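Lipid II:glycine glycyltransferase (Staphylococcus aureus, PDB 6SNR) probably catalyses addition of the first glycine of the pentaglycine bridge to lipid II, using glycyl-tRNA(Gly) as donor, in staphylococcal peptidoglycan synthesis. Local coordinates at residues A[161-164]-A[165-169]; A[310-314]-A[315-319]; A[240-243]-A[244-248]; A[342-346]-A[347-351]. All coordinates share one frame; numbering follows the deposited sequence.

Interaction 1: residues A[161-164]-A[165-169]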
loop_
_atom_site.group_PDB
_atom_site.type_symbol
_atom_site.label_atom_id
_atom_site.label_comp_id
_atom_site.label_asym_id
_atom_site.label_seq_id
_atom_site.Cartn_x
_atom_site.Cartn_y
_atom_site.Cartn_z
ATOM N N ASN A 161 -5.074 -14.159 -11.870
ATOM C CA ASN A 161 -4.848 -14.153 -13.329
ATOM C C ASN A 161 -4.211 -12.873 -13.886
ATOM O O ASN A 161 -3.464 -12.892 -14.900
ATOM C CB ASN A 161 -6.181 -14.452 -14.068
ATOM C CG ASN A 161 -6.698 -15.877 -13.865
ATOM O OD1 ASN A 161 -5.953 -16.790 -13.494
ATOM N ND2 ASN A 161 -8.006 -16.058 -14.075
ATOM N N SER A 162 -4.450 -11.730 -13.187
ATOM C CA SER A 162 -3.904 -10.440 -13.609
ATOM C C SER A 162 -2.414 -10.289 -13.379
ATOM O O SER A 162 -1.778 -9.469 -14.007
ATOM C CB SER A 162 -4.690 -9.279 -12.913
ATOM O OG SER A 162 -4.312 -9.119 -11.551
ATOM N N PHE A 163 -1.812 -11.088 -12.482
ATOM C CA PHE A 163 -0.381 -11.003 -12.256
ATOM C C PHE A 163 0.459 -11.557 -13.428
ATOM O O PHE A 163 -0.059 -12.348 -14.263
ATOM C CB PHE A 163 0.023 -11.714 -10.956
ATOM C CG PHE A 163 -0.770 -11.310 -9.720
ATOM C CD1 PHE A 163 -1.464 -10.092 -9.614
ATOM C CD2 PHE A 163 -0.851 -12.197 -8.664
ATOM C CE1 PHE A 163 -2.146 -9.785 -8.426
ATOM C CE2 PHE A 163 -1.543 -11.938 -7.542
ATOM C CZ PHE A 163 -2.186 -10.688 -7.397
ATOM N N GLU A 164 1.727 -11.204 -13.472
ATOM C CA GLU A 164 2.581 -11.692 -14.524
ATOM C C GLU A 164 2.792 -13.194 -14.264
ATOM O O GLU A 164 2.689 -13.679 -13.142
ATOM C CB GLU A 164 3.823 -10.827 -14.736
ATOM C CG GLU A 164 5.105 -11.093 -14.044
ATOM C CD GLU A 164 5.736 -12.452 -14.264
ATOM O OE1 GLU A 164 5.847 -13.022 -13.220
ATOM O OE2 GLU A 164 6.133 -12.967 -15.409
ATOM N N ARG A 165 3.035 -13.940 -15.346
ATOM C CA ARG A 165 2.946 -15.395 -15.288
ATOM C C ARG A 165 3.830 -16.094 -14.262
ATOM O O ARG A 165 3.322 -16.917 -13.509
ATOM C CB ARG A 165 3.220 -15.932 -16.699
ATOM C CG ARG A 165 2.974 -17.423 -16.858
ATOM C CD ARG A 165 3.079 -17.790 -18.326
ATOM N NE ARG A 165 2.661 -19.189 -18.531
ATOM C CZ ARG A 165 3.058 -19.931 -19.561
ATOM N NH1 ARG A 165 3.880 -19.441 -20.487
ATOM N NH2 ARG A 165 2.615 -21.209 -19.630
ATOM N N ARG A 166 5.123 -15.754 -14.206
ATOM C CA ARG A 166 6.050 -16.300 -13.203
ATOM C C ARG A 166 5.555 -15.963 -11.790
ATOM O O ARG A 166 5.537 -16.810 -10.885
ATOM C CB ARG A 166 7.482 -15.831 -13.417
ATOM C CG ARG A 166 8.194 -16.324 -14.690
ATOM C CD ARG A 166 9.707 -16.221 -14.497
ATOM N NE ARG A 166 10.486 -16.863 -15.561
ATOM C CZ ARG A 166 11.704 -17.396 -15.416
ATOM N NH1 ARG A 166 12.331 -17.398 -14.242
ATOM N NH2 ARG A 166 12.305 -17.946 -16.462
ATOM N N ASN A 167 5.093 -14.737 -11.600
ATOM C CA ASN A 167 4.600 -14.366 -10.262
ATOM C C ASN A 167 3.340 -15.120 -9.851
ATOM O O ASN A 167 3.159 -15.452 -8.673
ATOM C CB ASN A 167 4.324 -12.840 -10.219
ATOM C CG ASN A 167 4.128 -12.339 -8.826
ATOM O OD1 ASN A 167 4.863 -12.712 -7.923
ATOM N ND2 ASN A 167 3.133 -11.463 -8.644
ATOM N N ARG A 168 2.445 -15.421 -10.797
ATOM C CA ARG A 168 1.276 -16.234 -10.482
ATOM C C ARG A 168 1.720 -17.569 -9.908
ATOM O O ARG A 168 1.123 -18.084 -8.944
ATOM C CB ARG A 168 0.394 -16.520 -11.713
ATOM C CG ARG A 168 -0.199 -15.297 -12.364
ATOM C CD ARG A 168 -1.363 -15.633 -13.254
ATOM N NE ARG A 168 -0.980 -16.365 -14.473
ATOM C CZ ARG A 168 -0.608 -15.848 -15.644
ATOM N NH1 ARG A 168 -0.555 -14.523 -15.876
ATOM N NH2 ARG A 168 -0.323 -16.693 -16.664
ATOM N N SER A 169 2.755 -18.146 -10.527
ATOM C CA SER A 169 3.230 -19.435 -10.066
ATOM C C SER A 169 3.783 -19.336 -8.630
ATOM O O SER A 169 3.543 -20.222 -7.800
ATOM C CB SER A 169 4.282 -20.019 -11.012
ATOM O OG SER A 169 4.962 -21.069 -10.352
#

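Interaction 2: residues A[310-314]-A[315-319]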
loop_
_atom_site.group_PDB
_atom_site.type_symbol
_atom_site.label_atom_id
_atom_site.label_comp_id
_atom_site.label_asym_id
_atom_site.label_seq_id
_atom_site.Cartn_x
_atom_site.Cartn_y
_atom_site.Cartn_z
ATOM N N MET A 310 -3.011 1.007 4.057
ATOM C CA MET A 310 -3.865 2.172 4.382
ATOM C C MET A 310 -5.049 2.248 3.488
ATOM O O MET A 310 -5.067 1.659 2.404
ATOM C CB MET A 310 -3.066 3.489 4.194
ATOM C CG MET A 310 -1.677 3.503 4.733
ATOM S SD MET A 310 -1.497 2.970 6.431
ATOM C CE MET A 310 -0.561 1.526 6.194
ATOM N N PHE A 311 -6.078 3.027 3.862
ATOM C CA PHE A 311 -7.263 3.188 3.048
ATOM C C PHE A 311 -7.753 4.636 3.032
ATOM O O PHE A 311 -7.614 5.361 4.043
ATOM C CB PHE A 311 -8.457 2.410 3.586
ATOM C CG PHE A 311 -8.268 0.908 3.530
ATOM C CD1 PHE A 311 -7.664 0.225 4.565
ATOM C CD2 PHE A 311 -8.689 0.239 2.431
ATOM C CE1 PHE A 311 -7.487 -1.180 4.491
ATOM C CE2 PHE A 311 -8.530 -1.133 2.339
ATOM C CZ PHE A 311 -7.920 -1.839 3.360
ATOM N N ALA A 312 -8.364 4.980 1.929
ATOM C CA ALA A 312 -9.150 6.214 1.778
ATOM C C ALA A 312 -10.305 5.932 0.868
ATOM O O ALA A 312 -10.227 6.103 -0.340
ATOM C CB ALA A 312 -8.269 7.380 1.264
ATOM N N GLY A 313 -11.418 5.413 1.421
ATOM C CA GLY A 313 -12.519 5.044 0.584
ATOM C C GLY A 313 -12.195 3.853 -0.287
ATOM O O GLY A 313 -11.671 2.838 0.228
ATOM N N SER A 314 -12.484 3.986 -1.561
ATOM C CA SER A 314 -12.212 2.904 -2.507
ATOM C C SER A 314 -10.722 2.763 -2.847
ATOM O O SER A 314 -10.340 1.811 -3.582
ATOM C CB SER A 314 -13.038 3.083 -3.757
ATOM O OG SER A 314 -12.527 4.099 -4.553
ATOM N N LYS A 315 -9.863 3.653 -2.344
ATOM C CA LYS A 315 -8.402 3.528 -2.576
ATOM C C LYS A 315 -7.743 2.832 -1.398
ATOM O O LYS A 315 -7.924 3.218 -0.257
ATOM C CB LYS A 315 -7.739 4.923 -2.787
ATOM C CG LYS A 315 -8.222 5.634 -4.029
ATOM C CD LYS A 315 -7.646 7.030 -4.156
ATOM C CE LYS A 315 -8.217 7.673 -5.406
ATOM N NZ LYS A 315 -7.632 9.008 -5.654
ATOM N N SER A 316 -6.937 1.800 -1.688
ATOM C CA SER A 316 -6.072 1.220 -0.697
ATOM C C SER A 316 -4.629 1.417 -1.097
ATOM O O SER A 316 -4.320 1.598 -2.289
ATOM C CB SER A 316 -6.369 -0.283 -0.454
ATOM O OG SER A 316 -6.023 -1.087 -1.581
ATOM N N TYR A 317 -3.743 1.393 -0.105
ATOM C CA TYR A 317 -2.312 1.696 -0.299
ATOM C C TYR A 317 -1.414 0.742 0.454
ATOM O O TYR A 317 -1.547 0.595 1.659
ATOM C CB TYR A 317 -1.957 3.118 0.176
ATOM C CG TYR A 317 -2.872 4.240 -0.304
ATOM C CD1 TYR A 317 -4.120 4.438 0.284
ATOM C CD2 TYR A 317 -2.463 5.143 -1.276
ATOM C CE1 TYR A 317 -4.927 5.448 -0.143
ATOM C CE2 TYR A 317 -3.289 6.160 -1.726
ATOM C CZ TYR A 317 -4.511 6.352 -1.106
ATOM O OH TYR A 317 -5.362 7.361 -1.484
ATOM N N TYR A 318 -0.479 0.102 -0.265
ATOM C CA TYR A 318 0.619 -0.633 0.346
ATOM C C TYR A 318 1.705 0.370 0.677
ATOM O O TYR A 318 2.430 0.829 -0.192
ATOM C CB TYR A 318 1.118 -1.703 -0.682
ATOM C CG TYR A 318 2.469 -2.298 -0.340
ATOM C CD1 TYR A 318 2.632 -3.076 0.781
ATOM C CD2 TYR A 318 3.564 -2.051 -1.110
ATOM C CE1 TYR A 318 3.851 -3.654 1.112
ATOM C CE2 TYR A 318 4.793 -2.631 -0.809
ATOM C CZ TYR A 318 4.920 -3.441 0.295
ATOM O OH TYR A 318 6.148 -4.020 0.657
ATOM N N LEU A 319 1.778 0.761 1.938
ATOM C CA LEU A 319 2.598 1.897 2.368
ATOM C C LEU A 319 4.039 1.512 2.669
ATOM O O LEU A 319 4.947 2.177 2.224
ATOM C CB LEU A 319 1.954 2.555 3.600
ATOM C CG LEU A 319 1.673 4.066 3.698
ATOM C CD1 LEU A 319 2.147 4.677 5.006
ATOM C CD2 LEU A 319 2.135 4.896 2.512
#

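Interaction 3: residues A[240-243]-A[244-248]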
loop_
_atom_site.group_PDB
_atom_site.type_symbol
_atom_site.label_atom_id
_atom_site.label_comp_id
_atom_site.label_asym_id
_atom_site.label_seq_id
_atom_site.Cartn_x
_atom_site.Cartn_y
_atom_site.Cartn_z
ATOM N N ALA A 240 0.756 -30.432 12.661
ATOM C CA ALA A 240 -0.612 -30.938 12.561
ATOM C C ALA A 240 -1.035 -31.233 11.136
ATOM O O ALA A 240 -1.697 -32.240 10.886
ATOM C CB ALA A 240 -1.584 -29.955 13.217
ATOM N N LYS A 241 -0.680 -30.349 10.196
ATOM C CA LYS A 241 -0.950 -30.563 8.794
ATOM C C LYS A 241 -0.230 -31.857 8.321
ATOM O O LYS A 241 -0.807 -32.608 7.566
ATOM C CB LYS A 241 -0.482 -29.350 7.974
ATOM C CG LYS A 241 -0.630 -29.421 6.459
ATOM C CD LYS A 241 -0.244 -28.105 5.757
ATOM C CE LYS A 241 1.209 -27.680 6.033
ATOM N NZ LYS A 241 1.894 -26.966 4.911
ATOM N N VAL A 242 1.021 -32.061 8.741
ATOM C CA VAL A 242 1.781 -33.243 8.296
ATOM C C VAL A 242 1.120 -34.508 8.843
ATOM O O VAL A 242 0.951 -35.466 8.118
ATOM C CB VAL A 242 3.272 -33.153 8.680
ATOM C CG1 VAL A 242 3.991 -34.492 8.415
ATOM C CG2 VAL A 242 3.949 -32.037 7.912
ATOM N N ASN A 243 0.696 -34.479 10.096
ATOM C CA ASN A 243 0.030 -35.632 10.708
ATOM C C ASN A 243 -1.231 -36.008 9.947
ATOM O O ASN A 243 -1.528 -37.192 9.737
ATOM C CB ASN A 243 -0.286 -35.359 12.175
ATOM C CG ASN A 243 0.941 -35.392 13.050
ATOM O OD1 ASN A 243 1.936 -36.023 12.696
ATOM N ND2 ASN A 243 0.899 -34.696 14.189
ATOM N N GLN A 244 -1.985 -34.994 9.527
ATOM C CA GLN A 244 -3.182 -35.242 8.739
ATOM C C GLN A 244 -2.825 -35.846 7.388
ATOM O O GLN A 244 -3.478 -36.782 6.961
ATOM C CB GLN A 244 -4.041 -33.960 8.577
ATOM C CG GLN A 244 -5.205 -34.091 7.591
ATOM C CD GLN A 244 -6.406 -34.834 8.157
ATOM O OE1 GLN A 244 -7.104 -34.322 9.030
ATOM N NE2 GLN A 244 -6.664 -36.038 7.648
ATOM N N GLU A 245 -1.789 -35.325 6.729
ATOM C CA GLU A 245 -1.325 -35.857 5.436
ATOM C C GLU A 245 -0.891 -37.308 5.609
ATOM O O GLU A 245 -1.217 -38.143 4.764
ATOM C CB GLU A 245 -0.184 -35.012 4.828
ATOM C CG GLU A 245 -0.642 -33.663 4.253
ATOM C CD GLU A 245 0.493 -32.782 3.718
ATOM O OE1 GLU A 245 1.560 -33.316 3.351
ATOM O OE2 GLU A 245 0.312 -31.532 3.645
ATOM N N LEU A 246 -0.197 -37.611 6.703
ATOM C CA LEU A 246 0.209 -39.015 6.972
ATOM C C LEU A 246 -1.009 -39.920 7.105
ATOM O O LEU A 246 -1.029 -41.023 6.583
ATOM C CB LEU A 246 1.052 -39.118 8.226
ATOM C CG LEU A 246 2.456 -38.509 8.104
ATOM C CD1 LEU A 246 3.099 -38.350 9.472
ATOM C CD2 LEU A 246 3.315 -39.342 7.148
ATOM N N ASN A 247 -2.040 -39.445 7.791
ATOM C CA ASN A 247 -3.270 -40.242 7.908
ATOM C C ASN A 247 -3.904 -40.472 6.558
ATOM O O ASN A 247 -4.305 -41.597 6.247
ATOM C CB ASN A 247 -4.262 -39.606 8.886
ATOM C CG ASN A 247 -3.712 -39.527 10.299
ATOM O OD1 ASN A 247 -2.843 -40.306 10.688
ATOM N ND2 ASN A 247 -4.225 -38.581 11.083
ATOM N N GLU A 248 -3.968 -39.426 5.732
ATOM C CA GLU A 248 -4.562 -39.548 4.404
ATOM C C GLU A 248 -3.744 -40.514 3.516
ATOM O O GLU A 248 -4.318 -41.280 2.747
ATOM C CB GLU A 248 -4.702 -38.169 3.746
ATOM C CG GLU A 248 -5.736 -37.285 4.445
ATOM C CD GLU A 248 -5.772 -35.850 3.956
ATOM O OE1 GLU A 248 -4.860 -35.407 3.218
ATOM O OE2 GLU A 248 -6.708 -35.131 4.367
#

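Interaction 4: residues A[342-346]-A[347-351]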
loop_
_atom_site.group_PDB
_atom_site.type_symbol
_atom_site.label_atom_id
_atom_site.label_comp_id
_atom_site.label_asym_id
_atom_site.label_seq_id
_atom_site.Cartn_x
_atom_site.Cartn_y
_atom_site.Cartn_z
ATOM N N LYS A 342 -6.834 -9.091 -1.223
ATOM C CA LYS A 342 -8.158 -9.637 -0.946
ATOM C C LYS A 342 -8.837 -8.928 0.236
ATOM O O LYS A 342 -10.024 -8.612 0.126
ATOM C CB LYS A 342 -8.098 -11.170 -0.742
ATOM C CG LYS A 342 -7.771 -11.917 -2.036
ATOM C CD LYS A 342 -7.786 -13.436 -1.791
ATOM C CE LYS A 342 -6.983 -13.822 -0.551
ATOM N NZ LYS A 342 -6.900 -15.302 -0.323
ATOM N N TYR A 343 -8.092 -8.649 1.315
ATOM C CA TYR A 343 -8.600 -7.939 2.477
ATOM C C TYR A 343 -9.065 -6.550 2.049
ATOM O O TYR A 343 -10.132 -6.086 2.460
ATOM C CB TYR A 343 -7.521 -7.775 3.572
ATOM C CG TYR A 343 -8.009 -6.979 4.756
ATOM C CD1 TYR A 343 -7.928 -5.604 4.789
ATOM C CD2 TYR A 343 -8.601 -7.607 5.836
ATOM C CE1 TYR A 343 -8.411 -4.888 5.858
ATOM C CE2 TYR A 343 -9.086 -6.901 6.912
ATOM C CZ TYR A 343 -8.955 -5.530 6.940
ATOM O OH TYR A 343 -9.435 -4.791 7.999
ATOM N N ALA A 344 -8.263 -5.905 1.236
ATOM C CA ALA A 344 -8.571 -4.546 0.797
ATOM C C ALA A 344 -9.888 -4.558 -0.001
ATOM O O ALA A 344 -10.776 -3.718 0.219
ATOM C CB ALA A 344 -7.426 -3.962 -0.042
ATOM N N ARG A 345 -10.024 -5.499 -0.942
ATOM C CA ARG A 345 -11.244 -5.637 -1.739
ATOM C C ARG A 345 -12.459 -5.846 -0.811
ATOM O O ARG A 345 -13.525 -5.204 -0.985
ATOM C CB ARG A 345 -11.120 -6.851 -2.690
ATOM C CG ARG A 345 -12.393 -7.152 -3.488
ATOM C CD ARG A 345 -12.330 -8.514 -4.211
ATOM N NE ARG A 345 -12.309 -9.592 -3.217
ATOM C CZ ARG A 345 -11.682 -10.762 -3.366
ATOM N NH1 ARG A 345 -11.040 -11.069 -4.489
ATOM N NH2 ARG A 345 -11.676 -11.621 -2.352
ATOM N N GLU A 346 -12.304 -6.709 0.182
ATOM C CA GLU A 346 -13.415 -7.008 1.100
ATOM C C GLU A 346 -13.809 -5.796 1.960
ATOM O O GLU A 346 -14.965 -5.694 2.398
ATOM C CB GLU A 346 -13.076 -8.254 1.950
ATOM C CG GLU A 346 -13.058 -9.552 1.127
ATOM C CD GLU A 346 -14.285 -9.716 0.253
ATOM O OE1 GLU A 346 -15.394 -9.825 0.823
ATOM O OE2 GLU A 346 -14.154 -9.703 -0.996
ATOM N N HIS A 347 -12.851 -4.885 2.207
ATOM C CA HIS A 347 -13.096 -3.650 2.960
ATOM C C HIS A 347 -13.775 -2.572 2.104
ATOM O O HIS A 347 -14.250 -1.569 2.655
ATOM C CB HIS A 347 -11.756 -3.171 3.578
ATOM C CG HIS A 347 -11.873 -2.110 4.639
ATOM N ND1 HIS A 347 -12.454 -2.332 5.872
ATOM C CD2 HIS A 347 -11.450 -0.819 4.651
ATOM C CE1 HIS A 347 -12.380 -1.228 6.600
ATOM N NE2 HIS A 347 -11.770 -0.299 5.882
ATOM N N GLY A 348 -13.843 -2.753 0.786
ATOM C CA GLY A 348 -14.472 -1.781 -0.113
ATOM C C GLY A 348 -13.581 -1.032 -1.067
ATOM O O GLY A 348 -14.039 -0.148 -1.776
ATOM N N ALA A 349 -12.301 -1.399 -1.119
ATOM C CA ALA A 349 -11.383 -0.785 -2.041
ATOM C C ALA A 349 -11.444 -1.421 -3.423
ATOM O O ALA A 349 -11.609 -2.648 -3.578
ATOM C CB ALA A 349 -9.975 -0.829 -1.483
ATOM N N THR A 350 -11.273 -0.631 -4.443
ATOM C CA THR A 350 -11.239 -1.139 -5.814
ATOM C C THR A 350 -9.896 -0.974 -6.502
ATOM O O THR A 350 -9.701 -1.513 -7.626
ATOM C CB THR A 350 -12.333 -0.478 -6.686
ATOM O OG1 THR A 350 -12.084 0.930 -6.724
ATOM C CG2 THR A 350 -13.714 -0.756 -6.108
ATOM N N THR A 351 -8.959 -0.246 -5.867
ATOM C CA THR A 351 -7.578 -0.151 -6.313
ATOM C C THR A 351 -6.620 -0.380 -5.151
ATOM O O THR A 351 -6.930 -0.062 -4.022
ATOM C CB THR A 351 -7.235 1.192 -7.007
ATOM O OG1 THR A 351 -7.628 2.277 -6.168
ATOM C CG2 THR A 351 -7.958 1.308 -8.330
HETATM O O HOH W 1 -14.057 -3.809 -3.429
#

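Interaction 1: residues A[161-164]-A[165-169]
The carboxylate of E164 turns back on the helix that starts at R165 and takes two of its first backbone N-H groups. OE1 accepts from N167 N; the 2.5 Å between them is unusually short, and the exact length is doubtful. OE2 accepts a weak bond from R166 N at 3.2 Å. A bend at chi2 (59°) folds the chain back to make this possible. E164 is thus the N-cap of helix 165-177, just after helix 156-162 ends, and F163 and E164 join the two helices. The backbone of E164 also bonds to V376. Its carbonyl O belongs to the first turn and accepts from R168 N at 2.9 Å. The preceding carbonyl, F163 O, is taken by the guanidinium of R168: NH1 donates at 2.8 Å, nearly in line with the C=O, but the N-H itself is bent away from the oxygen. The R168 chain bends at chi3 (-69°) to bring NH1 there, and one face of its guanidinium lies over R165 CA. R168 CG rests 3.9 Å from F163 CB. The amide of N167 crosses the F163 ring with the planes 42° apart. Its ND2 gives a weak bond to V376 O, while the F163 ring meets W377 edge-to-face.

Interaction 2: residues A[310-314]-A[315-319]
M310 pairs with Y317 through two backbone bonds, M310 N to Y317 O and Y317 N to M310 O, both 2.8 Å. Its side chain curls at chi2 and chi3 and crosses L319 at about a right angle, with CG 3.6 Å from L319 CG. The edge of the Y317 ring runs beside the M310 backbone, and CD1 is 3.6 Å from M310 O. F311 faces S316 in a non-hydrogen-bonded pair. Its ring sits on the side of the sheet nearer helix 332-347, and CE2 touches S316 CB at 3.6 Å. The strands 302-312 and 315-323 form a beta hairpin at the middle of a mixed sheet in this FemABX-family protein. A312 and K315 are the last pair before the turn: A312 N donates to K315 O at 2.8 Å, almost straight, and K315 N returns a bond to A312 O at 3.2 Å from well above the carbonyl plane. A312 CB lies against the Y317 ring, 4.1 Å from CE1. The OH of that ring bonds to D22 and L23. G313 and S314 make the corner of a type II' turn. G313 has positive phi (68°), which suits glycine. S314 leads into K315, whose extended chain carries NZ to D110 and G21.

Interaction 3: residues A[240-243]-A[244-248]
The N-H groups of Q244, E245, L246 and N247 each bond back to the carbonyl four residues earlier, A240 to N243, from 2.8 Å between L246 N and V242 O to 3.1 Å between Q244 N and A240 O. The side chains one turn apart follow this spacing. V242 and L246 lie side by side and point the same way, with V242 CG1 4.1 Å from L246 CD1. CG1 of V242 is anti to the backbone N (chi1 171°), which sets it beside that leucine methyl. Both residues face N284 on the second long helix, and L246 also touches E285. Helices 235-262 and 267-297 are the two antiparallel arms of the helical hairpin that projects from the globular body, a coiled-coil arm as in other Fem ligases. K241 and E245 also run alongside each other. Only the alkyl part of the lysine meets the acid, CG to E245 OE2 at 3.6 Å. NZ stays 5.0 Å from that oxygen, so any attraction is at longer range and no salt bridge forms. N243 crosses L246 obliquely, with OD1 4.1 Å from L246 CD1. The same OD1 accepts from K288 NZ on the partner helix. N247 folds its amide back over the preceding turn, and its CG lies 3.2 Å from N243 O.

Interaction 4: residues A[342-346]-A[347-351]
A349 lays its methyl over the last turn of the helix, with CB 3.4 Å from A344 O and 4.3 Å from A344 CB. The backbone brings it there through a Schellman motif at the C-terminal end of helix 332-347. A349 N reaches back to A344 O at 3.1 Å, and G348 N donates to R345 O at 3.0 Å from above the carbonyl plane. G348 is the first residue to leave helical angles. Its phi of 112° would press a side chain against the carbonyl before it, so glycine fits the place. A349 O then receives a nearly linear CH...O contact from R345 CA.

One water spans the two arms of the turn. It donates to R345 O at 2.9 Å and to A349 O at 2.7 Å. H347 N bonds to Y343 O and weakly to A344 O. The H347 CB lies 4.4 Å from Y343 CE1. With CG anti to the backbone N (chi1 -166°), the imidazole swings off the helix and meets the ring of F311. Y343 itself meets F229 edge-to-face. On another side, R345 NE donates to E346 OE2 at 2.9 Å, on the anti lone pair of that oxygen, in a salt bridge between neighbours. The rest of the guanidinium bonds to D156 and to K154 O.

Three carbonyls of the last turn, Y343 O, A344 O and R345 O, each accept backbone N-H groups from the residues that follow. Y343 O takes an ordinary helical bond, while A344 O and R345 O take the two Schellman bonds, and R345 O has the water besides. The two acids around R345 probably stabilise its positive charge.

Interactions 2 and 4 touch; their centres are 9 Å apart. S314 O and T350 N lie 2.8 Å apart, as do S316 OG and T351 O, both probable hydrogen bonds. Strand 315-323, helix 332-347 and strand 351-356 form a beta-alpha-beta crossover. The hairpin turn and the end of the helix meet where strands 315-323 and 351-356 begin, at one end of the central strands. Interaction 1 is about 20 Å from interaction 4 between centres and about 8 Å between nearest atoms; helix 332-347 joins the two, since F163 and N167 pack on it. Interaction 3 stands apart on the arm, about 30 Å from interaction 1 and 39 Å from interaction 2 between centres.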